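Local coordinates for biotin binding protein A (Gallus gallus, PDB 2C1S), which binds biotin, and is seen here with biotin-D-sulfoxide in the barrel pocket of an avidin-family tetramer, at residues G32-A37 and S48-A53; K43-S48 and W72-S77; M94-W99 and T119-R124. All coordinates share one frame; numbering follows the deposited sequence.

Contact 1: G32-A37 and S48-A53; sequences GSYQTA and SPLKGA. With BSO (biotin-D-sulfoxide), chain C.
G32, S33 and Y34 run antiparallel to L50, P49 and S48 at a strand angle of 131°, with G32/L50 and Y34/S48 as hydrogen-bonded pairs around the non-hydrogen-bonded pair S33/P49. The Y34 N to S48 O bond is short, 2.7 Å, and is returned by S48 N to Y34 O; at the other end L50 N bonds to G32 O at 3.1 Å, while G32 N to L50 O is weak. L50 lays CG and both methyls against the backbone of G32 and S33, its CG 3.6 Å from G32 C. These are neighbouring strands of the eight-stranded antiparallel avidin barrel, and Y34, S48 and L50 lie on the same face of the sheet, where L50 also packs on F68 and V70. Y34 has CG anti to its backbone N (chi1 -159°); its hydroxyl, at the far end of the ring, donates to the ureido oxygen O3 of biotin-D-sulfoxide at 2.7 Å, O3 lying in the plane of the ring at its edge. Just past the strand, T36 OG1 accepts a nearly straight bond (171°) from the ligand's N2 at 2.8 Å, and its own second partner is V38 O.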
loop_
_atom_site.group_PDB
_atom_site.type_symbol
_atom_site.label_atom_id
_atom_site.label_comp_id
_atom_site.label_asym_id
_atom_site.label_seq_id
_atom_site.Cartn_x
_atom_site.Cartn_y
_atom_site.Cartn_z
ATOM N N GLY A 32 -20.596 -9.842 -8.889
ATOM C CA GLY A 32 -20.156 -11.163 -8.520
ATOM C C GLY A 32 -20.343 -11.462 -7.064
ATOM O O GLY A 32 -21.009 -10.724 -6.348
ATOM N N SER A 33 -19.740 -12.553 -6.602
ATOM C CA SER A 33 -19.766 -12.892 -5.184
ATOM C C SER A 33 -18.375 -13.329 -4.723
ATOM O O SER A 33 -17.575 -13.812 -5.535
ATOM C CB SER A 33 -20.797 -13.994 -4.883
ATOM O OG SER A 33 -20.525 -15.121 -5.700
ATOM N N TYR A 34 -18.106 -13.169 -3.434
ATOM C CA TYR A 34 -16.768 -13.405 -2.885
ATOM C C TYR A 34 -16.902 -14.142 -1.584
ATOM O O TYR A 34 -17.568 -13.659 -0.643
ATOM C CB TYR A 34 -16.034 -12.051 -2.649
ATOM C CG TYR A 34 -14.525 -12.199 -2.566
ATOM C CD1 TYR A 34 -13.736 -11.885 -3.670
ATOM C CD2 TYR A 34 -13.902 -12.698 -1.413
ATOM C CE1 TYR A 34 -12.350 -12.051 -3.637
ATOM C CE2 TYR A 34 -12.475 -12.867 -1.342
ATOM C CZ TYR A 34 -11.718 -12.530 -2.486
ATOM O OH TYR A 34 -10.330 -12.662 -2.514
ATOM N N GLN A 35 -16.298 -15.334 -1.536
ATOM C CA GLN A 35 -16.284 -16.171 -0.353
ATOM C C GLN A 35 -14.865 -16.240 0.228
ATOM O O GLN A 35 -14.037 -17.102 -0.162
ATOM C CB GLN A 35 -16.750 -17.589 -0.703
ATOM C CG GLN A 35 -16.915 -18.487 0.516
ATOM C CD GLN A 35 -18.159 -18.141 1.345
ATOM O OE1 GLN A 35 -19.224 -17.861 0.791
ATOM N NE2 GLN A 35 -18.026 -18.168 2.667
ATOM N N THR A 36 -14.573 -15.345 1.157
ATOM C CA THR A 36 -13.222 -15.298 1.705
ATOM C C THR A 36 -12.970 -16.462 2.654
ATOM O O THR A 36 -13.874 -16.871 3.398
ATOM C CB THR A 36 -12.922 -13.893 2.370
ATOM O OG1 THR A 36 -11.600 -13.909 2.897
ATOM C CG2 THR A 36 -13.888 -13.570 3.506
ATOM N N ALA A 37 -11.757 -17.030 2.618
ATOM C CA ALA A 37 -11.375 -18.117 3.528
ATOM C C ALA A 37 -10.965 -17.616 4.892
ATOM O O ALA A 37 -10.933 -18.387 5.863
ATOM C CB ALA A 37 -10.247 -18.942 2.917
ATOM N N SER A 48 -20.262 -12.579 0.021
ATOM C CA SER A 48 -20.461 -11.156 -0.095
ATOM C C SER A 48 -20.434 -10.718 -1.533
ATOM O O SER A 48 -19.704 -11.292 -2.347
ATOM C CB SER A 48 -19.412 -10.391 0.720
ATOM O OG SER A 48 -19.436 -10.827 2.055
ATOM N N PRO A 49 -21.232 -9.694 -1.860
ATOM C CA PRO A 49 -21.265 -9.171 -3.209
ATOM C C PRO A 49 -20.074 -8.295 -3.575
ATOM O O PRO A 49 -19.531 -7.538 -2.731
ATOM C CB PRO A 49 -22.540 -8.313 -3.218
ATOM C CG PRO A 49 -22.680 -7.857 -1.819
ATOM C CD PRO A 49 -22.202 -9.006 -0.970
ATOM N N LEU A 50 -19.733 -8.357 -4.847
ATOM C CA LEU A 50 -18.756 -7.458 -5.412
ATOM C C LEU A 50 -19.309 -6.719 -6.634
ATOM O O LEU A 50 -20.256 -7.179 -7.316
ATOM C CB LEU A 50 -17.459 -8.231 -5.689
ATOM C CG LEU A 50 -17.502 -9.250 -6.835
ATOM C CD1 LEU A 50 -17.215 -8.563 -8.154
ATOM C CD2 LEU A 50 -16.486 -10.385 -6.582
ATOM N N LYS A 51 -18.723 -5.561 -6.904
ATOM C CA LYS A 51 -19.074 -4.729 -7.998
ATOM C C LYS A 51 -17.789 -4.174 -8.519
ATOM O O LYS A 51 -16.976 -3.649 -7.734
ATOM C CB LYS A 51 -19.969 -3.569 -7.518
ATOM C CG LYS A 51 -21.390 -3.930 -7.388
ATOM C CD LYS A 51 -22.067 -4.088 -8.769
ATOM C CE LYS A 51 -23.529 -4.541 -8.631
ATOM N NZ LYS A 51 -23.771 -5.704 -7.714
ATOM N N GLY A 52 -17.598 -4.272 -9.831
ATOM C CA GLY A 52 -16.395 -3.752 -10.467
ATOM C C GLY A 52 -16.511 -3.326 -11.905
ATOM O O GLY A 52 -17.606 -3.235 -12.481
ATOM N N ALA A 53 -15.354 -3.099 -12.504
ATOM C CA ALA A 53 -15.236 -2.640 -13.888
ATOM C C ALA A 53 -13.899 -3.050 -14.438
ATOM O O ALA A 53 -12.901 -3.050 -13.713
ATOM C CB ALA A 53 -15.375 -1.153 -13.995
HETATM C C11 BSO C . -12.688 -8.500 7.263
HETATM O O11 BSO C . -12.156 -9.435 7.907
HETATM O O12 BSO C . -12.704 -7.315 7.643
HETATM C C10 BSO C . -13.400 -8.801 5.926
HETATM C C9 BSO C . -12.837 -9.981 5.101
HETATM C C8 BSO C . -11.522 -9.555 4.459
HETATM C C7 BSO C . -10.835 -10.777 3.817
HETATM C C2 BSO C . -9.489 -10.335 3.199
HETATM S S1 BSO C . -9.636 -9.269 1.756
HETATM C C6 BSO C . -7.889 -9.471 1.307
HETATM C C5 BSO C . -7.568 -10.947 1.620
HETATM N N1 BSO C . -7.848 -11.757 0.426
HETATM C C3 BSO C . -8.847 -12.615 0.669
HETATM O O3 BSO C . -9.227 -13.418 -0.188
HETATM N N2 BSO C . -9.331 -12.546 1.916
HETATM C C4 BSO C . -8.581 -11.502 2.679
HETATM O O10 BSO C . -9.805 -7.884 2.320
#

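Contact 2: K43-S48 and W72-S77. With BSO (biotin-D-sulfoxide), chain C.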
loop_
_atom_site.group_PDB
_atom_site.type_symbol
_atom_site.label_atom_id
_atom_site.label_comp_id
_atom_site.label_asym_id
_atom_site.label_seq_id
_atom_site.Cartn_x
_atom_site.Cartn_y
_atom_site.Cartn_z
ATOM N N LYS A 43 -16.144 -12.963 13.339
ATOM C CA LYS A 43 -17.468 -13.306 12.824
ATOM C C LYS A 43 -17.416 -14.478 11.853
ATOM O O LYS A 43 -16.379 -14.754 11.239
ATOM C CB LYS A 43 -18.115 -12.101 12.126
ATOM C CG LYS A 43 -18.265 -10.851 12.995
ATOM C CD LYS A 43 -19.158 -11.083 14.203
ATOM C CE LYS A 43 -19.642 -9.757 14.795
ATOM N NZ LYS A 43 -19.574 -9.708 16.299
ATOM N N GLN A 44 -18.550 -15.171 11.731
ATOM C CA GLN A 44 -18.733 -16.207 10.729
ATOM C C GLN A 44 -18.712 -15.558 9.340
ATOM O O GLN A 44 -19.436 -14.596 9.074
ATOM C CB GLN A 44 -20.047 -16.976 11.007
ATOM C CG GLN A 44 -20.625 -17.832 9.851
ATOM C CD GLN A 44 -19.710 -18.968 9.396
ATOM O OE1 GLN A 44 -18.996 -19.580 10.204
ATOM N NE2 GLN A 44 -19.732 -19.255 8.101
ATOM N N ILE A 45 -17.856 -16.069 8.465
ATOM C CA ILE A 45 -17.773 -15.546 7.105
ATOM C C ILE A 45 -19.060 -15.885 6.341
ATOM O O ILE A 45 -19.600 -16.996 6.469
ATOM C CB ILE A 45 -16.540 -16.081 6.330
ATOM C CG1 ILE A 45 -15.226 -15.659 6.992
ATOM C CG2 ILE A 45 -16.546 -15.551 4.899
ATOM C CD1 ILE A 45 -14.065 -16.619 6.705
ATOM N N LEU A 46 -19.535 -14.917 5.560
ATOM C CA LEU A 46 -20.712 -15.051 4.713
ATOM C C LEU A 46 -20.373 -14.569 3.308
ATOM O O LEU A 46 -19.586 -13.619 3.146
ATOM C CB LEU A 46 -21.864 -14.214 5.295
ATOM C CG LEU A 46 -22.449 -14.624 6.662
ATOM C CD1 LEU A 46 -23.256 -13.478 7.306
ATOM C CD2 LEU A 46 -23.317 -15.887 6.538
ATOM N N VAL A 47 -20.957 -15.210 2.284
ATOM C CA VAL A 47 -20.776 -14.767 0.891
ATOM C C VAL A 47 -21.106 -13.280 0.754
ATOM O O VAL A 47 -22.097 -12.764 1.308
ATOM C CB VAL A 47 -21.576 -15.628 -0.161
ATOM C CG1 VAL A 47 -23.104 -15.520 0.063
ATOM C CG2 VAL A 47 -21.179 -15.254 -1.612
ATOM N N SER A 48 -20.262 -12.579 0.021
ATOM C CA SER A 48 -20.461 -11.156 -0.095
ATOM C C SER A 48 -20.434 -10.718 -1.533
ATOM O O SER A 48 -19.704 -11.292 -2.347
ATOM C CB SER A 48 -19.412 -10.391 0.720
ATOM O OG SER A 48 -19.436 -10.827 2.055
ATOM N N TRP A 72 -18.513 -6.699 2.390
ATOM C CA TRP A 72 -18.555 -7.854 3.287
ATOM C C TRP A 72 -19.853 -7.858 4.046
ATOM O O TRP A 72 -20.250 -6.834 4.595
ATOM C CB TRP A 72 -17.383 -7.832 4.271
ATOM C CG TRP A 72 -16.064 -7.788 3.550
ATOM C CD1 TRP A 72 -15.211 -6.729 3.493
ATOM C CD2 TRP A 72 -15.470 -8.835 2.737
ATOM N NE1 TRP A 72 -14.108 -7.050 2.721
ATOM C CE2 TRP A 72 -14.242 -8.327 2.239
ATOM C CE3 TRP A 72 -15.846 -10.145 2.396
ATOM C CZ2 TRP A 72 -13.385 -9.087 1.425
ATOM C CZ3 TRP A 72 -14.988 -10.908 1.600
ATOM C CH2 TRP A 72 -13.771 -10.378 1.118
ATOM N N GLN A 73 -20.506 -9.017 4.083
ATOM C CA GLN A 73 -21.834 -9.128 4.708
ATOM C C GLN A 73 -21.753 -9.429 6.197
ATOM O O GLN A 73 -22.764 -9.402 6.901
ATOM C CB GLN A 73 -22.684 -10.173 3.983
ATOM C CG GLN A 73 -22.964 -9.791 2.549
ATOM C CD GLN A 73 -23.812 -8.530 2.420
ATOM O OE1 GLN A 73 -25.008 -8.555 2.691
ATOM N NE2 GLN A 73 -23.195 -7.424 1.988
ATOM N N PHE A 74 -20.547 -9.678 6.687
ATOM C CA PHE A 74 -20.356 -10.128 8.043
ATOM C C PHE A 74 -19.370 -9.200 8.767
ATOM O O PHE A 74 -18.933 -9.512 9.869
ATOM C CB PHE A 74 -19.793 -11.537 8.024
ATOM C CG PHE A 74 -18.502 -11.648 7.258
ATOM C CD1 PHE A 74 -17.276 -11.574 7.923
ATOM C CD2 PHE A 74 -18.517 -11.782 5.870
ATOM C CE1 PHE A 74 -16.086 -11.639 7.210
ATOM C CE2 PHE A 74 -17.338 -11.861 5.167
ATOM C CZ PHE A 74 -16.123 -11.782 5.839
ATOM N N ALA A 75 -19.010 -8.094 8.118
ATOM C CA ALA A 75 -18.061 -7.126 8.684
ATOM C C ALA A 75 -18.360 -5.702 8.227
ATOM O O ALA A 75 -19.010 -5.500 7.198
ATOM C CB ALA A 75 -16.617 -7.522 8.335
ATOM N N ASP A 76 -17.892 -4.724 9.003
ATOM C CA ASP A 76 -18.106 -3.308 8.684
ATOM C C ASP A 76 -17.070 -2.731 7.733
ATOM O O ASP A 76 -17.145 -1.579 7.338
ATOM C CB ASP A 76 -18.194 -2.500 9.975
ATOM C CG ASP A 76 -19.293 -3.014 10.879
ATOM O OD1 ASP A 76 -20.307 -3.467 10.311
ATOM O OD2 ASP A 76 -19.149 -3.008 12.125
ATOM N N SER A 77 -16.146 -3.571 7.317
ATOM C CA SER A 77 -15.026 -3.140 6.500
ATOM C C SER A 77 -15.409 -3.283 5.024
ATOM O O SER A 77 -16.443 -3.888 4.690
ATOM C CB SER A 77 -13.853 -4.058 6.821
ATOM O OG SER A 77 -14.246 -5.387 6.527
HETATM C C11 BSO C . -12.688 -8.500 7.263
HETATM O O11 BSO C . -12.156 -9.435 7.907
HETATM O O12 BSO C . -12.704 -7.315 7.643
HETATM C C10 BSO C . -13.400 -8.801 5.926
HETATM C C9 BSO C . -12.837 -9.981 5.101
HETATM C C8 BSO C . -11.522 -9.555 4.459
HETATM C C7 BSO C . -10.835 -10.777 3.817
HETATM C C2 BSO C . -9.489 -10.335 3.199
HETATM S S1 BSO C . -9.636 -9.269 1.756
HETATM C C6 BSO C . -7.889 -9.471 1.307
HETATM C C5 BSO C . -7.568 -10.947 1.620
HETATM N N1 BSO C . -7.848 -11.757 0.426
HETATM C C3 BSO C . -8.847 -12.615 0.669
HETATM O O3 BSO C . -9.227 -13.418 -0.188
HETATM N N2 BSO C . -9.331 -12.546 1.916
HETATM C C4 BSO C . -8.581 -11.502 2.679
HETATM O O10 BSO C . -9.805 -7.884 2.320
#
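F74 is the side chain that K43-S48 packs against, over one face and along parts of its edge, and most of the contact is apolar. I45 CA sits over the centre of one ring face, 3.9 Å from the centroid and only 7° off the normal, a CH-pi contact. From there I45 runs beside the ring in the same direction and brings CG2 to 3.8 Å from F74 CE2. L46 slides past F74 the opposite way, its CD1 4.0 Å from F74 CB, while K43 CB meets the ring at its edge. The first torsion of F74 sets CG between its own N and carbonyl carbon (chi1 57°), and the ring lies close to the backbone of Q44, I45 and L46.

The polar part centres on S48 OG. It accepts from Q73 N at 2.9 Å and donates to L46 O at 3.0 Å, so one hydroxyl holds the turn after W72 to the backbone leading into strand 48-54.

Ligand contacts come from the 72-77 side. The W72 indole lies flat under the valeryl chain of biotin-D-sulfoxide, with C9 over its centre, 3.5 Å above the plane; F74 CZ touches the same C9 at 3.8 Å. S77 OG donates to carboxylate oxygen O12 at 2.7 Å, at the far end of that chain.

Both segments are loops at one end of the barrel, 43-48 leading from strand 29-35 into 48-54 and 72-77 joining 66-71 to 78-87. I45 and V47 rest on strand 29-35, W72 meets Y34 and L101, and Q55 of a second subunit bonds to W72 O and S77 O.

Contact 3: M94-W99 and T119-R124. With BSO (biotin-D-sulfoxide), chain C.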
loop_
_atom_site.group_PDB
_atom_site.type_symbol
_atom_site.label_atom_id
_atom_site.label_comp_id
_atom_site.label_asym_id
_atom_site.label_seq_id
_atom_site.Cartn_x
_atom_site.Cartn_y
_atom_site.Cartn_z
ATOM N N MET A 94 -4.084 -16.588 -14.608
ATOM C CA MET A 94 -3.892 -16.143 -13.232
ATOM C C MET A 94 -4.281 -14.673 -13.119
ATOM O O MET A 94 -3.839 -13.885 -13.940
ATOM C CB MET A 94 -2.453 -16.412 -12.749
ATOM C CG MET A 94 -2.191 -17.863 -12.273
ATOM S SD MET A 94 -1.676 -19.022 -13.575
ATOM C CE MET A 94 -1.488 -20.533 -12.638
ATOM N N LEU A 95 -5.081 -14.298 -12.112
ATOM C CA LEU A 95 -5.333 -12.858 -11.839
ATOM C C LEU A 95 -4.320 -12.414 -10.794
ATOM O O LEU A 95 -4.309 -12.961 -9.692
ATOM C CB LEU A 95 -6.766 -12.607 -11.333
ATOM C CG LEU A 95 -7.908 -13.317 -12.059
ATOM C CD1 LEU A 95 -9.240 -13.106 -11.303
ATOM C CD2 LEU A 95 -8.011 -12.872 -13.493
ATOM N N GLU A 96 -3.481 -11.445 -11.151
ATOM C CA GLU A 96 -2.505 -10.878 -10.206
ATOM C C GLU A 96 -3.239 -9.646 -9.645
ATOM O O GLU A 96 -3.627 -8.773 -10.409
ATOM C CB GLU A 96 -1.239 -10.406 -10.942
ATOM C CG GLU A 96 -0.257 -11.516 -11.397
ATOM C CD GLU A 96 0.423 -12.260 -10.227
ATOM O OE1 GLU A 96 0.455 -11.759 -9.087
ATOM O OE2 GLU A 96 0.963 -13.366 -10.450
ATOM N N MET A 97 -3.486 -9.639 -8.340
ATOM C CA MET A 97 -4.246 -8.544 -7.746
ATOM C C MET A 97 -3.571 -7.988 -6.501
ATOM O O MET A 97 -2.843 -8.705 -5.779
ATOM C CB MET A 97 -5.642 -9.017 -7.340
ATOM C CG MET A 97 -6.467 -9.627 -8.513
ATOM S SD MET A 97 -8.221 -9.420 -8.320
ATOM C CE MET A 97 -8.329 -7.745 -8.921
ATOM N N ALA A 98 -3.851 -6.705 -6.242
ATOM C CA ALA A 98 -3.467 -6.060 -4.990
ATOM C C ALA A 98 -4.758 -5.558 -4.377
ATOM O O ALA A 98 -5.740 -5.287 -5.071
ATOM C CB ALA A 98 -2.495 -4.873 -5.218
ATOM N N TRP A 99 -4.756 -5.431 -3.068
ATOM C CA TRP A 99 -5.993 -5.078 -2.386
ATOM C C TRP A 99 -5.739 -4.133 -1.226
ATOM O O TRP A 99 -4.612 -4.067 -0.700
ATOM C CB TRP A 99 -6.746 -6.362 -1.930
ATOM C CG TRP A 99 -5.926 -7.295 -1.056
ATOM C CD1 TRP A 99 -5.361 -8.476 -1.441
ATOM C CD2 TRP A 99 -5.656 -7.155 0.344
ATOM N NE1 TRP A 99 -4.738 -9.067 -0.373
ATOM C CE2 TRP A 99 -4.894 -8.280 0.735
ATOM C CE3 TRP A 99 -5.994 -6.186 1.316
ATOM C CZ2 TRP A 99 -4.440 -8.468 2.037
ATOM C CZ3 TRP A 99 -5.537 -6.379 2.628
ATOM C CH2 TRP A 99 -4.771 -7.502 2.976
ATOM N N THR A 119 -1.617 -8.619 -1.392
ATOM C CA THR A 119 -1.692 -9.089 -2.774
ATOM C C THR A 119 -2.296 -10.499 -2.762
ATOM O O THR A 119 -2.194 -11.201 -1.769
ATOM C CB THR A 119 -0.266 -9.152 -3.444
ATOM O OG1 THR A 119 0.572 -10.065 -2.697
ATOM C CG2 THR A 119 0.398 -7.752 -3.529
ATOM N N ASN A 120 -2.913 -10.875 -3.863
ATOM C CA ASN A 120 -3.474 -12.214 -4.036
ATOM C C ASN A 120 -3.206 -12.628 -5.457
ATOM O O ASN A 120 -3.075 -11.770 -6.362
ATOM C CB ASN A 120 -4.985 -12.238 -3.764
ATOM C CG ASN A 120 -5.343 -12.200 -2.285
ATOM O OD1 ASN A 120 -6.225 -11.459 -1.893
ATOM N ND2 ASN A 120 -4.671 -12.997 -1.470
ATOM N N VAL A 121 -3.129 -13.943 -5.676
ATOM C CA VAL A 121 -3.120 -14.473 -7.047
ATOM C C VAL A 121 -4.278 -15.465 -7.193
ATOM O O VAL A 121 -4.412 -16.349 -6.360
ATOM C CB VAL A 121 -1.792 -15.197 -7.393
ATOM C CG1 VAL A 121 -1.837 -15.586 -8.848
ATOM C CG2 VAL A 121 -0.599 -14.296 -7.112
ATOM N N PHE A 122 -5.125 -15.268 -8.203
ATOM C CA PHE A 122 -6.279 -16.141 -8.436
ATOM C C PHE A 122 -6.023 -17.032 -9.651
ATOM O O PHE A 122 -5.408 -16.605 -10.629
ATOM C CB PHE A 122 -7.542 -15.328 -8.711
ATOM C CG PHE A 122 -8.064 -14.539 -7.514
ATOM C CD1 PHE A 122 -9.133 -15.028 -6.753
ATOM C CD2 PHE A 122 -7.499 -13.288 -7.179
ATOM C CE1 PHE A 122 -9.636 -14.302 -5.678
ATOM C CE2 PHE A 122 -7.995 -12.555 -6.114
ATOM C CZ PHE A 122 -9.060 -13.051 -5.359
ATOM N N THR A 123 -6.516 -18.261 -9.563
ATOM C CA THR A 123 -6.495 -19.215 -10.659
ATOM C C THR A 123 -7.933 -19.674 -10.885
ATOM O O THR A 123 -8.750 -19.730 -9.954
ATOM C CB THR A 123 -5.637 -20.455 -10.311
ATOM O OG1 THR A 123 -6.119 -21.037 -9.101
ATOM C CG2 THR A 123 -4.185 -20.059 -10.088
ATOM N N ARG A 124 -8.203 -20.039 -12.132
ATOM C CA ARG A 124 -9.522 -20.477 -12.584
ATOM C C ARG A 124 -9.892 -21.812 -11.933
ATOM O O ARG A 124 -9.121 -22.774 -11.990
ATOM C CB ARG A 124 -9.483 -20.621 -14.107
ATOM C CG ARG A 124 -10.720 -21.157 -14.728
ATOM C CD ARG A 124 -11.622 -20.061 -15.109
ATOM N NE ARG A 124 -11.149 -19.199 -16.201
ATOM C CZ ARG A 124 -11.867 -18.162 -16.621
ATOM N NH1 ARG A 124 -13.021 -17.935 -16.029
ATOM N NH2 ARG A 124 -11.445 -17.351 -17.591
HETATM C C11 BSO C . -12.688 -8.500 7.263
HETATM O O11 BSO C . -12.156 -9.435 7.907
HETATM O O12 BSO C . -12.704 -7.315 7.643
HETATM C C10 BSO C . -13.400 -8.801 5.926
HETATM C C9 BSO C . -12.837 -9.981 5.101
HETATM C C8 BSO C . -11.522 -9.555 4.459
HETATM C C7 BSO C . -10.835 -10.777 3.817
HETATM C C2 BSO C . -9.489 -10.335 3.199
HETATM S S1 BSO C . -9.636 -9.269 1.756
HETATM C C6 BSO C . -7.889 -9.471 1.307
HETATM C C5 BSO C . -7.568 -10.947 1.620
HETATM N N1 BSO C . -7.848 -11.757 0.426
HETATM C C3 BSO C . -8.847 -12.615 0.669
HETATM O O3 BSO C . -9.227 -13.418 -0.188
HETATM N N2 BSO C . -9.331 -12.546 1.916
HETATM C C4 BSO C . -8.581 -11.502 2.679
HETATM O O10 BSO C . -9.805 -7.884 2.320
HETATM O O HOH W 1 -3.108 -11.509 0.960
#
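W99 has CG between its backbone N and carbonyl carbon (chi1 56°), and N120 has CG anti to its own carbonyl carbon (chi1 -77°); the two side chains cross with W99 CD1 3.1 Å from N120 OD1. Both touch the bicyclic head of biotin-D-sulfoxide: C6 lies over the centre of the indole, 3.2 Å above its plane, and N1 donates to N120 OD1 at 2.8 Å, almost straight (171°). A water in the plane of the indole accepts from W99 NE1 and donates to T119 O at 2.9 Å, bridging the strands. The backbones behind are antiparallel, with L95/F122 and M97/N120 as hydrogen-bonded pairs, M97 N to N120 O being 2.9 Å. On the face shared with N120, M97 SD approaches the F122 ring obliquely, a Met-aromatic contact 4.8 Å from the centroid, and L95 CD1 packs on F122 CB at 3.8 Å. On the other face V121 lies alongside E96, whose OE2 forms a salt bridge with R108 of a second subunit. Strand 78-87 flanks 93-102 and strand 9-13 flanks 115-124, and E14, just past 9-13, accepts from N120 ND2; T119 OG1 bonds its counterpart in a fourth subunit.

From the N terminus, 32-37 leads through a ten-residue loop to 48-53, and contact 1 closes that loop. Contact 2 begins within it, at 43-48, and reaches forward to 72-77 beyond strand 66-71, so the two cross along the chain and share S48; Y34 and T36 also pack on the W72 indole. Contact 3 follows in series, pairing 94-99 with 119-124, the last two strands of the barrel. It meets contact 1 where Y34 OH touches F122 CZ, while contact 2 stays about 8 Å from it at the nearest atoms. All three converge on biotin-D-sulfoxide: contacts 1 and 3 at its bicyclic head, contact 2 mainly at its chain and carboxylate.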